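Local coordinates for protein putidaredoxin reductase (PDB 1Q1R) that is an FAD-containing flavoenzyme that probably passes electrons from NADH to putidaredoxin in the cytochrome P450cam monooxygenase system, at residues V17-G22 and E307-I312; P250-A255 and N264-N269; D348-R353 and F361-L366; K339-S344 and V381-S386. All coordinates share one frame; numbering follows the deposited sequence.

Interaction 1: residues V17-G22 and E307-I312; sequences VEVAFG and EQARKI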
# COMPACT_ATOMS: atom_id res chain seq x y z
N VAL A 17 -4.92 -12.77 -6.22
CA VAL A 17 -5.50 -12.87 -7.56
C VAL A 17 -4.43 -12.87 -8.66
O VAL A 17 -4.54 -13.61 -9.63
CB VAL A 17 -6.51 -11.72 -7.81
CG1 VAL A 17 -6.93 -11.69 -9.27
CG2 VAL A 17 -7.74 -11.91 -6.92
N GLU A 18 -3.41 -12.03 -8.49
CA GLU A 18 -2.33 -11.94 -9.47
C GLU A 18 -1.53 -13.26 -9.50
O GLU A 18 -1.05 -13.69 -10.55
CB GLU A 18 -1.40 -10.77 -9.13
CG GLU A 18 -0.34 -10.46 -10.18
CD GLU A 18 -0.92 -10.22 -11.56
OE1 GLU A 18 -1.96 -9.53 -11.67
OE2 GLU A 18 -0.34 -10.73 -12.54
N VAL A 19 -1.40 -13.90 -8.34
CA VAL A 19 -0.69 -15.18 -8.28
C VAL A 19 -1.53 -16.20 -9.06
O VAL A 19 -1.01 -16.93 -9.91
CB VAL A 19 -0.52 -15.66 -6.82
CG1 VAL A 19 -0.12 -17.13 -6.79
CG2 VAL A 19 0.53 -14.82 -6.11
N ALA A 20 -2.82 -16.22 -8.77
CA ALA A 20 -3.74 -17.15 -9.42
C ALA A 20 -3.70 -17.05 -10.95
O ALA A 20 -3.44 -18.05 -11.63
CB ALA A 20 -5.17 -16.90 -8.92
N PHE A 21 -3.95 -15.86 -11.49
CA PHE A 21 -3.94 -15.68 -12.93
C PHE A 21 -2.54 -15.77 -13.53
O PHE A 21 -2.37 -16.21 -14.67
CB PHE A 21 -4.60 -14.36 -13.33
CG PHE A 21 -6.10 -14.38 -13.21
CD1 PHE A 21 -6.72 -14.09 -12.00
CD2 PHE A 21 -6.88 -14.74 -14.29
CE1 PHE A 21 -8.10 -14.16 -11.87
CE2 PHE A 21 -8.27 -14.82 -14.18
CZ PHE A 21 -8.88 -14.53 -12.97
N GLY A 22 -1.53 -15.35 -12.76
CA GLY A 22 -0.17 -15.42 -13.25
C GLY A 22 0.20 -16.88 -13.43
O GLY A 22 0.82 -17.27 -14.43
N GLU A 307 4.98 -7.48 -8.59
CA GLU A 307 6.31 -8.06 -8.72
C GLU A 307 6.42 -9.39 -7.98
O GLU A 307 6.82 -10.40 -8.55
CB GLU A 307 7.37 -7.08 -8.20
CG GLU A 307 8.78 -7.65 -8.13
CD GLU A 307 9.82 -6.62 -7.72
OE1 GLU A 307 9.53 -5.78 -6.84
OE2 GLU A 307 10.94 -6.65 -8.28
N GLN A 308 6.03 -9.39 -6.70
CA GLN A 308 6.09 -10.61 -5.90
C GLN A 308 5.17 -11.71 -6.44
O GLN A 308 5.55 -12.88 -6.47
CB GLN A 308 5.74 -10.31 -4.44
CG GLN A 308 6.79 -9.46 -3.74
CD GLN A 308 6.60 -9.38 -2.23
OE1 GLN A 308 7.33 -8.66 -1.55
NE2 GLN A 308 5.62 -10.11 -1.71
N ALA A 309 3.97 -11.34 -6.87
CA ALA A 309 3.03 -12.31 -7.40
C ALA A 309 3.54 -12.94 -8.69
O ALA A 309 3.35 -14.13 -8.94
CB ALA A 309 1.67 -11.65 -7.64
N ARG A 310 4.20 -12.14 -9.52
CA ARG A 310 4.74 -12.64 -10.77
C ARG A 310 5.93 -13.56 -10.53
O ARG A 310 6.13 -14.54 -11.26
CB ARG A 310 5.11 -11.47 -11.69
CG ARG A 310 3.88 -10.88 -12.36
CD ARG A 310 4.04 -9.43 -12.79
NE ARG A 310 2.77 -8.92 -13.31
CZ ARG A 310 2.53 -7.65 -13.63
NH1 ARG A 310 3.49 -6.74 -13.48
NH2 ARG A 310 1.34 -7.29 -14.09
N LYS A 311 6.71 -13.27 -9.49
CA LYS A 311 7.87 -14.07 -9.15
C LYS A 311 7.42 -15.46 -8.68
O LYS A 311 8.01 -16.47 -9.06
CB LYS A 311 8.68 -13.38 -8.05
CG LYS A 311 9.98 -14.09 -7.68
CD LYS A 311 10.76 -13.29 -6.66
CE LYS A 311 12.06 -13.98 -6.28
NZ LYS A 311 12.85 -13.19 -5.28
N ILE A 312 6.37 -15.49 -7.87
CA ILE A 312 5.84 -16.75 -7.36
C ILE A 312 5.33 -17.62 -8.52
O ILE A 312 5.62 -18.81 -8.59
CB ILE A 312 4.67 -16.52 -6.37
CG1 ILE A 312 5.23 -16.01 -5.04
CG2 ILE A 312 3.87 -17.81 -6.18
CD1 ILE A 312 4.18 -15.83 -3.96
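The methyl of Ala309 fits against helix 17-22 between Glu18 and Val19, in the FAD-binding Rossmann-type domain of a glutathione reductase fold. Glu18 CG lies 3.5 Å from Ala309 CB, and Glu18 CB packs equally near, so the aliphatic part of the glutamate rests alongside the methyl. From the neighbouring position Val19 CG2 reaches Ala309 CB at 3.7 Å. The other branch of this valine, CG1, stands anti to its own nitrogen and meets Ile312 CG2 at 4.1 Å, one helical turn further along the partner helix. The two segments run roughly parallel, with axes 8.2 Å apart and crossing at -35°; an alanine at the closest point, where Val19 CA and Ala309 CA are 4.8 Å apart, allows this approach.

Flanking this apolar seam, at its exposed rim, is a looser polar contact. The Glu18 chain bends at chi2 (55°), and its carboxylate is turned 83° from the guanidinium plane of Arg310, which it meets at the edge. The resulting salt bridge is long, and Glu18 OE1 makes a further long, weak ion pair with Arg65.

Helix 14-25 follows strand 6-10 through a glycine-rich turn that fits the Rossmann-type GxGxxG pattern, consistent with its amides lying on FAD. Val19 and Ala20 pack on Ile9 of that strand, while Ile312 of the partner helix touches the loop residue Val282. Lys311 is tied to the carbonyl of Glu270, on the far side from the seam. At the polar rim, Glu18 OE2 stops 3.7 Å from Arg310 NE.

Interaction 2: residues P250-A255 and N264-N269; sequences PNCELA and NGIVIN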
# COMPACT_ATOMS: atom_id res chain seq x y z
N PRO A 250 -0.01 -6.31 9.41
CA PRO A 250 -0.01 -7.46 8.50
C PRO A 250 -0.73 -8.64 9.13
O PRO A 250 -0.62 -8.87 10.34
CB PRO A 250 1.48 -7.72 8.28
CG PRO A 250 2.08 -7.30 9.60
CD PRO A 250 1.35 -6.02 9.91
N ASN A 251 -1.49 -9.38 8.32
CA ASN A 251 -2.23 -10.54 8.80
C ASN A 251 -1.34 -11.78 8.77
O ASN A 251 -1.31 -12.52 7.78
CB ASN A 251 -3.49 -10.77 7.94
CG ASN A 251 -4.54 -9.68 8.13
OD1 ASN A 251 -4.87 -9.31 9.26
ND2 ASN A 251 -5.07 -9.16 7.02
N CYS A 252 -0.62 -12.01 9.87
CA CYS A 252 0.31 -13.13 9.97
C CYS A 252 -0.15 -14.26 10.90
O CYS A 252 0.53 -15.28 11.00
CB CYS A 252 1.67 -12.62 10.45
SG CYS A 252 2.25 -11.16 9.58
N GLU A 253 -1.28 -14.07 11.57
CA GLU A 253 -1.80 -15.08 12.50
C GLU A 253 -1.73 -16.52 12.02
O GLU A 253 -1.28 -17.39 12.76
CB GLU A 253 -3.23 -14.74 12.92
CG GLU A 253 -3.32 -13.56 13.87
CD GLU A 253 -2.95 -12.24 13.21
OE1 GLU A 253 -2.64 -11.28 13.95
OE2 GLU A 253 -2.99 -12.17 11.97
N LEU A 254 -2.19 -16.79 10.81
CA LEU A 254 -2.16 -18.15 10.28
C LEU A 254 -0.75 -18.71 10.27
O LEU A 254 -0.52 -19.88 10.59
CB LEU A 254 -2.71 -18.20 8.85
CG LEU A 254 -4.22 -18.06 8.65
CD1 LEU A 254 -4.54 -18.25 7.17
CD2 LEU A 254 -4.96 -19.09 9.49
N ALA A 255 0.21 -17.86 9.90
CA ALA A 255 1.61 -18.26 9.83
C ALA A 255 2.19 -18.53 11.21
O ALA A 255 2.70 -19.62 11.47
CB ALA A 255 2.42 -17.18 9.12
N ASN A 264 6.85 -8.81 12.07
CA ASN A 264 6.20 -7.67 11.44
C ASN A 264 5.98 -8.06 9.99
O ASN A 264 6.36 -7.34 9.07
CB ASN A 264 7.08 -6.42 11.50
CG ASN A 264 6.35 -5.17 11.01
OD1 ASN A 264 5.43 -5.25 10.20
ND2 ASN A 264 6.78 -4.01 11.48
N GLY A 265 5.38 -9.23 9.80
CA GLY A 265 5.13 -9.74 8.47
C GLY A 265 5.55 -11.19 8.41
O GLY A 265 6.20 -11.69 9.32
N ILE A 266 5.15 -11.88 7.34
CA ILE A 266 5.50 -13.28 7.17
C ILE A 266 6.84 -13.38 6.43
O ILE A 266 6.94 -12.99 5.26
CB ILE A 266 4.40 -14.02 6.38
CG1 ILE A 266 3.07 -13.90 7.14
CG2 ILE A 266 4.79 -15.49 6.19
CD1 ILE A 266 1.90 -14.54 6.43
N VAL A 267 7.85 -13.87 7.12
CA VAL A 267 9.20 -14.00 6.56
C VAL A 267 9.28 -15.00 5.41
O VAL A 267 8.84 -16.13 5.53
CB VAL A 267 10.21 -14.41 7.66
CG1 VAL A 267 11.60 -14.58 7.06
CG2 VAL A 267 10.23 -13.35 8.76
N ILE A 268 9.85 -14.55 4.30
CA ILE A 268 10.02 -15.41 3.13
C ILE A 268 11.45 -15.27 2.60
O ILE A 268 12.10 -14.24 2.81
CB ILE A 268 9.04 -15.03 2.00
CG1 ILE A 268 9.28 -13.60 1.53
CG2 ILE A 268 7.62 -15.19 2.48
CD1 ILE A 268 8.56 -13.24 0.25
N ASN A 269 11.93 -16.29 1.90
CA ASN A 269 13.28 -16.26 1.35
C ASN A 269 13.31 -15.82 -0.11
O ASN A 269 12.27 -15.48 -0.68
CB ASN A 269 13.98 -17.62 1.50
CG ASN A 269 13.25 -18.73 0.79
OD1 ASN A 269 12.63 -18.52 -0.25
ND2 ASN A 269 13.36 -19.95 1.33
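An apolar contact without cross-segment hydrogen bonds joins the turn leading into helix 253-257 to the start of strand 266-267, within the FAD-binding part of the fold. Cys252 and Ile266 form its centre. Cys252 SG sits 3.4 Å from Gly265 CA, directly against the glycine backbone, and is 3.8 Å from Ile266 CG1. The sulfur lies beside its own nitrogen (chi1 -47°), which brings it over Gly265 while Cys252 CB stays against the isoleucine. Ile266 extends past the cysteine toward the helix, where its CD1 meets Ala255 CB at 3.8 Å. At the other end the Pro250 ring lies by the Asn264-Gly265 peptide, with Pro250 CG 3.8 Å from Gly265 N; the Asn264 side chain crosses it at about a right angle. Gly265 has phi 134°, a backbone conformation suited to a residue lacking CB.

Asn251, the centre of an inverse gamma turn, points its CB away from the strand; its side-chain oxygen accepts a hydrogen bond from Arg113. Leu254 belongs to the FAD pocket and packs on Val83 and Ile86 of strand 83-87. Ile266 is bonded through its backbone to Cys285 and Arg287, placing its short strand beside strand 286-290, and its side chain touches Ala281 of strand 279-281.

Interaction 3: residues D348-R353 and F361-L366; sequences DRIIVR and FSVFYL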
# COMPACT_ATOMS: atom_id res chain seq x y z
N ASP A 348 21.20 10.87 4.36
CA ASP A 348 21.87 11.89 5.17
C ASP A 348 21.76 13.25 4.50
O ASP A 348 22.34 14.23 4.98
CB ASP A 348 23.33 11.53 5.41
CG ASP A 348 24.06 11.18 4.14
OD1 ASP A 348 24.02 11.99 3.19
OD2 ASP A 348 24.68 10.10 4.09
N ARG A 349 21.03 13.31 3.40
CA ARG A 349 20.82 14.57 2.69
C ARG A 349 19.96 14.41 1.45
O ARG A 349 19.89 13.33 0.86
CB ARG A 349 22.14 15.23 2.30
CG ARG A 349 22.92 14.52 1.21
CD ARG A 349 23.68 15.54 0.39
NE ARG A 349 24.64 14.91 -0.51
CZ ARG A 349 25.25 15.55 -1.50
NH1 ARG A 349 24.99 16.83 -1.73
NH2 ARG A 349 26.12 14.91 -2.27
N ILE A 350 19.29 15.49 1.08
CA ILE A 350 18.44 15.47 -0.09
C ILE A 350 18.88 16.56 -1.04
O ILE A 350 19.50 17.55 -0.63
CB ILE A 350 16.96 15.72 0.27
CG1 ILE A 350 16.75 17.19 0.65
CG2 ILE A 350 16.55 14.82 1.43
CD1 ILE A 350 15.30 17.59 0.79
N ILE A 351 18.59 16.37 -2.32
CA ILE A 351 18.91 17.34 -3.34
C ILE A 351 17.62 17.56 -4.11
O ILE A 351 17.04 16.61 -4.64
CB ILE A 351 20.01 16.82 -4.30
CG1 ILE A 351 21.31 16.61 -3.51
CG2 ILE A 351 20.23 17.81 -5.43
CD1 ILE A 351 22.47 16.10 -4.35
N VAL A 352 17.16 18.80 -4.14
CA VAL A 352 15.94 19.13 -4.84
C VAL A 352 16.24 19.62 -6.24
O VAL A 352 17.06 20.52 -6.44
CB VAL A 352 15.15 20.23 -4.09
CG1 VAL A 352 13.86 20.55 -4.84
CG2 VAL A 352 14.86 19.77 -2.67
N ARG A 353 15.60 19.00 -7.23
CA ARG A 353 15.78 19.37 -8.62
C ARG A 353 14.48 20.05 -9.04
O ARG A 353 13.47 19.39 -9.27
CB ARG A 353 16.04 18.12 -9.47
CG ARG A 353 16.29 18.40 -10.94
CD ARG A 353 16.40 17.10 -11.73
NE ARG A 353 16.58 17.34 -13.15
CZ ARG A 353 17.74 17.62 -13.73
NH1 ARG A 353 18.85 17.69 -13.00
NH2 ARG A 353 17.80 17.83 -15.04
N PHE A 361 8.86 18.98 -9.55
CA PHE A 361 10.22 18.80 -9.09
C PHE A 361 10.49 17.35 -8.74
O PHE A 361 9.58 16.52 -8.72
CB PHE A 361 10.47 19.68 -7.86
CG PHE A 361 9.54 19.39 -6.71
CD1 PHE A 361 9.74 18.28 -5.89
CD2 PHE A 361 8.46 20.22 -6.45
CE1 PHE A 361 8.88 18.00 -4.83
CE2 PHE A 361 7.59 19.95 -5.39
CZ PHE A 361 7.80 18.84 -4.59
N SER A 362 11.75 17.06 -8.47
CA SER A 362 12.18 15.72 -8.07
C SER A 362 13.08 15.91 -6.86
O SER A 362 13.86 16.85 -6.80
CB SER A 362 12.95 15.04 -9.20
OG SER A 362 12.12 14.84 -10.33
N VAL A 363 12.95 15.01 -5.89
CA VAL A 363 13.76 15.09 -4.69
C VAL A 363 14.59 13.82 -4.58
O VAL A 363 14.04 12.70 -4.50
CB VAL A 363 12.88 15.24 -3.42
CG1 VAL A 363 13.76 15.43 -2.19
CG2 VAL A 363 11.94 16.42 -3.58
N PHE A 364 15.91 13.98 -4.60
CA PHE A 364 16.81 12.84 -4.51
C PHE A 364 17.28 12.62 -3.08
O PHE A 364 17.77 13.54 -2.43
CB PHE A 364 18.03 13.05 -5.43
CG PHE A 364 17.68 13.16 -6.89
CD1 PHE A 364 17.20 14.36 -7.42
CD2 PHE A 364 17.79 12.06 -7.73
CE1 PHE A 364 16.84 14.45 -8.76
CE2 PHE A 364 17.43 12.14 -9.07
CZ PHE A 364 16.95 13.34 -9.59
N TYR A 365 17.11 11.40 -2.59
CA TYR A 365 17.54 11.05 -1.23
C TYR A 365 18.87 10.31 -1.33
O TYR A 365 18.94 9.25 -1.95
CB TYR A 365 16.50 10.17 -0.55
CG TYR A 365 15.18 10.87 -0.30
CD1 TYR A 365 14.32 11.17 -1.35
CD2 TYR A 365 14.81 11.25 0.99
CE1 TYR A 365 13.12 11.84 -1.13
CE2 TYR A 365 13.62 11.92 1.22
CZ TYR A 365 12.78 12.21 0.16
OH TYR A 365 11.60 12.89 0.40
N LEU A 366 19.91 10.87 -0.73
CA LEU A 366 21.23 10.26 -0.78
C LEU A 366 21.83 9.92 0.58
O LEU A 366 21.53 10.55 1.59
CB LEU A 366 22.22 11.17 -1.52
CG LEU A 366 21.97 11.54 -2.98
CD1 LEU A 366 20.83 12.55 -3.08
CD2 LEU A 366 23.24 12.12 -3.59
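Phe361 CB approaches the carbonyl oxygen of Arg353 at 3.3 Å, while its ring leads away to an edge-to-face contact with Phe196. Ser362 pairs with Arg353 through two backbone bonds: Arg353 N to Ser362 O at 2.8 Å is nearly straight, at 173°, and Ser362 N returns the bond to Arg353 O. Beyond the backbone, the Arg353 guanidinium and the Ser362 hydroxyl share the carboxylate of Glu382. Val363 lies opposite Val352 in a non-hydrogen-bonded pair, and its CG1 touches Ile350 CD1 at 4.0 Å.

These residues form an antiparallel beta hairpin, with strand 349-353 outermost in a five-stranded sheet of the reductase C-terminal region. Phe364 exchanges two 2.9 Å bonds with Ile351, Phe364 N to Ile351 O and Ile351 N to Phe364 O. Phe364 CG stands beside its own nitrogen (chi1 -62°) and the ring runs alongside Arg353, its edge at CE1 3.8 Å from Arg353 CB. Tyr365 runs side by side with Ile350, on the face that packs against helix 191-204. Leu366 meets two residues, Asp348 and Arg349, in a classic beta bulge: its carbonyl accepts Asp348 N at 2.8 Å and, weakly, Arg349 N. Leu366 CD1 and CD2 touch the end of Ile351, whose CD1 lies against one face of the Arg349 guanidinium, offset toward its rim.

Interaction 4: residues K339-S344 and V381-S386; sequences KMVGLS and VEFNQS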
# COMPACT_ATOMS: atom_id res chain seq x y z
N LYS A 339 4.92 10.22 -7.77
CA LYS A 339 5.51 8.90 -7.97
C LYS A 339 6.81 8.80 -7.18
O LYS A 339 7.70 9.64 -7.32
CB LYS A 339 5.76 8.65 -9.46
CG LYS A 339 4.51 8.82 -10.31
CD LYS A 339 4.71 8.36 -11.74
CE LYS A 339 4.74 6.84 -11.83
NZ LYS A 339 4.89 6.37 -13.25
N MET A 340 6.90 7.77 -6.36
CA MET A 340 8.06 7.56 -5.51
C MET A 340 8.78 6.26 -5.86
O MET A 340 8.14 5.22 -6.04
CB MET A 340 7.63 7.52 -4.04
CG MET A 340 6.90 8.78 -3.53
SD MET A 340 5.29 9.20 -4.29
CE MET A 340 5.63 10.91 -4.84
N VAL A 341 10.11 6.31 -5.95
CA VAL A 341 10.90 5.12 -6.23
C VAL A 341 12.01 4.97 -5.19
O VAL A 341 12.65 5.95 -4.80
CB VAL A 341 11.53 5.16 -7.65
CG1 VAL A 341 12.38 6.41 -7.81
CG2 VAL A 341 12.38 3.92 -7.87
N GLY A 342 12.23 3.73 -4.75
CA GLY A 342 13.26 3.46 -3.77
C GLY A 342 12.81 3.66 -2.34
O GLY A 342 11.67 4.07 -2.09
N LEU A 343 13.71 3.39 -1.40
CA LEU A 343 13.43 3.54 0.02
C LEU A 343 14.38 4.59 0.57
O LEU A 343 15.60 4.45 0.48
CB LEU A 343 13.64 2.20 0.74
CG LEU A 343 12.83 1.05 0.14
CD1 LEU A 343 13.15 -0.25 0.85
CD2 LEU A 343 11.34 1.37 0.24
N SER A 344 13.82 5.65 1.14
CA SER A 344 14.59 6.77 1.68
C SER A 344 15.29 6.53 3.02
O SER A 344 16.18 7.29 3.41
CB SER A 344 13.67 7.98 1.83
OG SER A 344 12.56 7.68 2.66
N VAL A 381 9.00 11.41 -16.53
CA VAL A 381 10.24 11.03 -17.19
C VAL A 381 11.38 10.89 -16.20
O VAL A 381 12.10 9.88 -16.21
CB VAL A 381 10.63 12.04 -18.29
CG1 VAL A 381 11.94 11.60 -18.95
CG2 VAL A 381 9.52 12.13 -19.33
N GLU A 382 11.56 11.88 -15.33
CA GLU A 382 12.63 11.80 -14.35
C GLU A 382 12.35 10.63 -13.40
O GLU A 382 13.27 10.07 -12.81
CB GLU A 382 12.77 13.11 -13.58
CG GLU A 382 13.06 14.32 -14.48
CD GLU A 382 13.70 15.49 -13.75
OE1 GLU A 382 13.39 15.71 -12.56
OE2 GLU A 382 14.50 16.22 -14.39
N PHE A 383 11.08 10.26 -13.26
CA PHE A 383 10.75 9.13 -12.40
C PHE A 383 11.28 7.85 -13.05
O PHE A 383 11.99 7.06 -12.42
CB PHE A 383 9.23 9.01 -12.21
CG PHE A 383 8.82 7.78 -11.45
CD1 PHE A 383 9.15 7.63 -10.11
CD2 PHE A 383 8.15 6.75 -12.10
CE1 PHE A 383 8.82 6.47 -9.42
CE2 PHE A 383 7.82 5.58 -11.42
CZ PHE A 383 8.15 5.44 -10.07
N ASN A 384 10.93 7.65 -14.31
CA ASN A 384 11.40 6.46 -15.03
C ASN A 384 12.92 6.43 -15.06
O ASN A 384 13.54 5.38 -14.86
CB ASN A 384 10.84 6.46 -16.45
CG ASN A 384 9.40 5.96 -16.51
OD1 ASN A 384 8.69 6.20 -17.49
ND2 ASN A 384 8.98 5.26 -15.47
N GLN A 385 13.54 7.58 -15.29
CA GLN A 385 15.00 7.64 -15.33
C GLN A 385 15.59 7.33 -13.96
O GLN A 385 16.64 6.70 -13.86
CB GLN A 385 15.46 9.03 -15.80
CG GLN A 385 15.00 9.37 -17.21
CD GLN A 385 15.33 10.79 -17.62
OE1 GLN A 385 15.02 11.74 -16.90
NE2 GLN A 385 15.97 10.94 -18.78
N SER A 386 14.90 7.76 -12.91
CA SER A 386 15.37 7.52 -11.55
C SER A 386 15.32 6.05 -11.16
O SER A 386 16.14 5.58 -10.37
CB SER A 386 14.57 8.35 -10.54
OG SER A 386 14.80 9.74 -10.73
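Strand 339-342 and helix 381-386 run almost parallel, with axes 8.8 Å apart and 12° between their directions, and the CA atoms of Lys339 and Val341 come nearest those of Phe383 and Ser386. Phe383 bridges most of that gap. Its ring is carried toward the strand with CG anti to the backbone nitrogen. Lys339 CB stands over one face, 3.6 Å from the ring centroid and 13° off the normal, a CH-pi contact. The lysine chain then runs across the phenylalanine at about a right angle; its bend at chi3 (74°) brings CE to 3.4 Å from Phe383 CE2. The ammonium nitrogen also lies close to this side of the ring.

Across the ring from the lysine CE, Phe383 CE1 meets Val341 CB at 3.5 Å, and the edge is turned to the strand backbone around the Met340-Val341 peptide. Val341 CG1 reaches on to Ser386 CB at 4.0 Å, one turn along the helix. The Ser386 hydroxyl bonds back to Glu382 O at 2.6 Å; this carbonyl also accepts Ser386 N, from the opposite face of its plane, so two bonds hold one oxygen.

Trp328 of strand 328-333 meets the Phe383 ring with the two planes steeply inclined, and also touches Lys339 and Val341. Strand 370-377 adds Thr376 against Phe383 and Val374 beside Ser386, while helix 408-421 packs against Gln385 on another side of helix 380-391.

How the interactions relate
Interactions 3 and 4 belong to one unit, the C-terminal sheet and the helix packed on it: interaction 3 is nested in the loop closed by interaction 4, and Glu382 joins them, with Arg353 NE to Glu382 OE2 at 2.7 Å. Interactions 1 and 2 belong to the FAD-binding part; along the chain interaction 2 is nested inside the loop closed by interaction 1, their nearest atoms about 5 Å apart without touching. Interactions 1 and 4 are buried, whereas 2 and 3 are only partly so. Chemistry follows place: backbone hydrogen bonds bind the edge hairpin of interaction 3, a ring fills the strand-helix gap in interaction 4, and apolar side chains close interactions 1 and 2, with a long salt bridge rimming interaction 1.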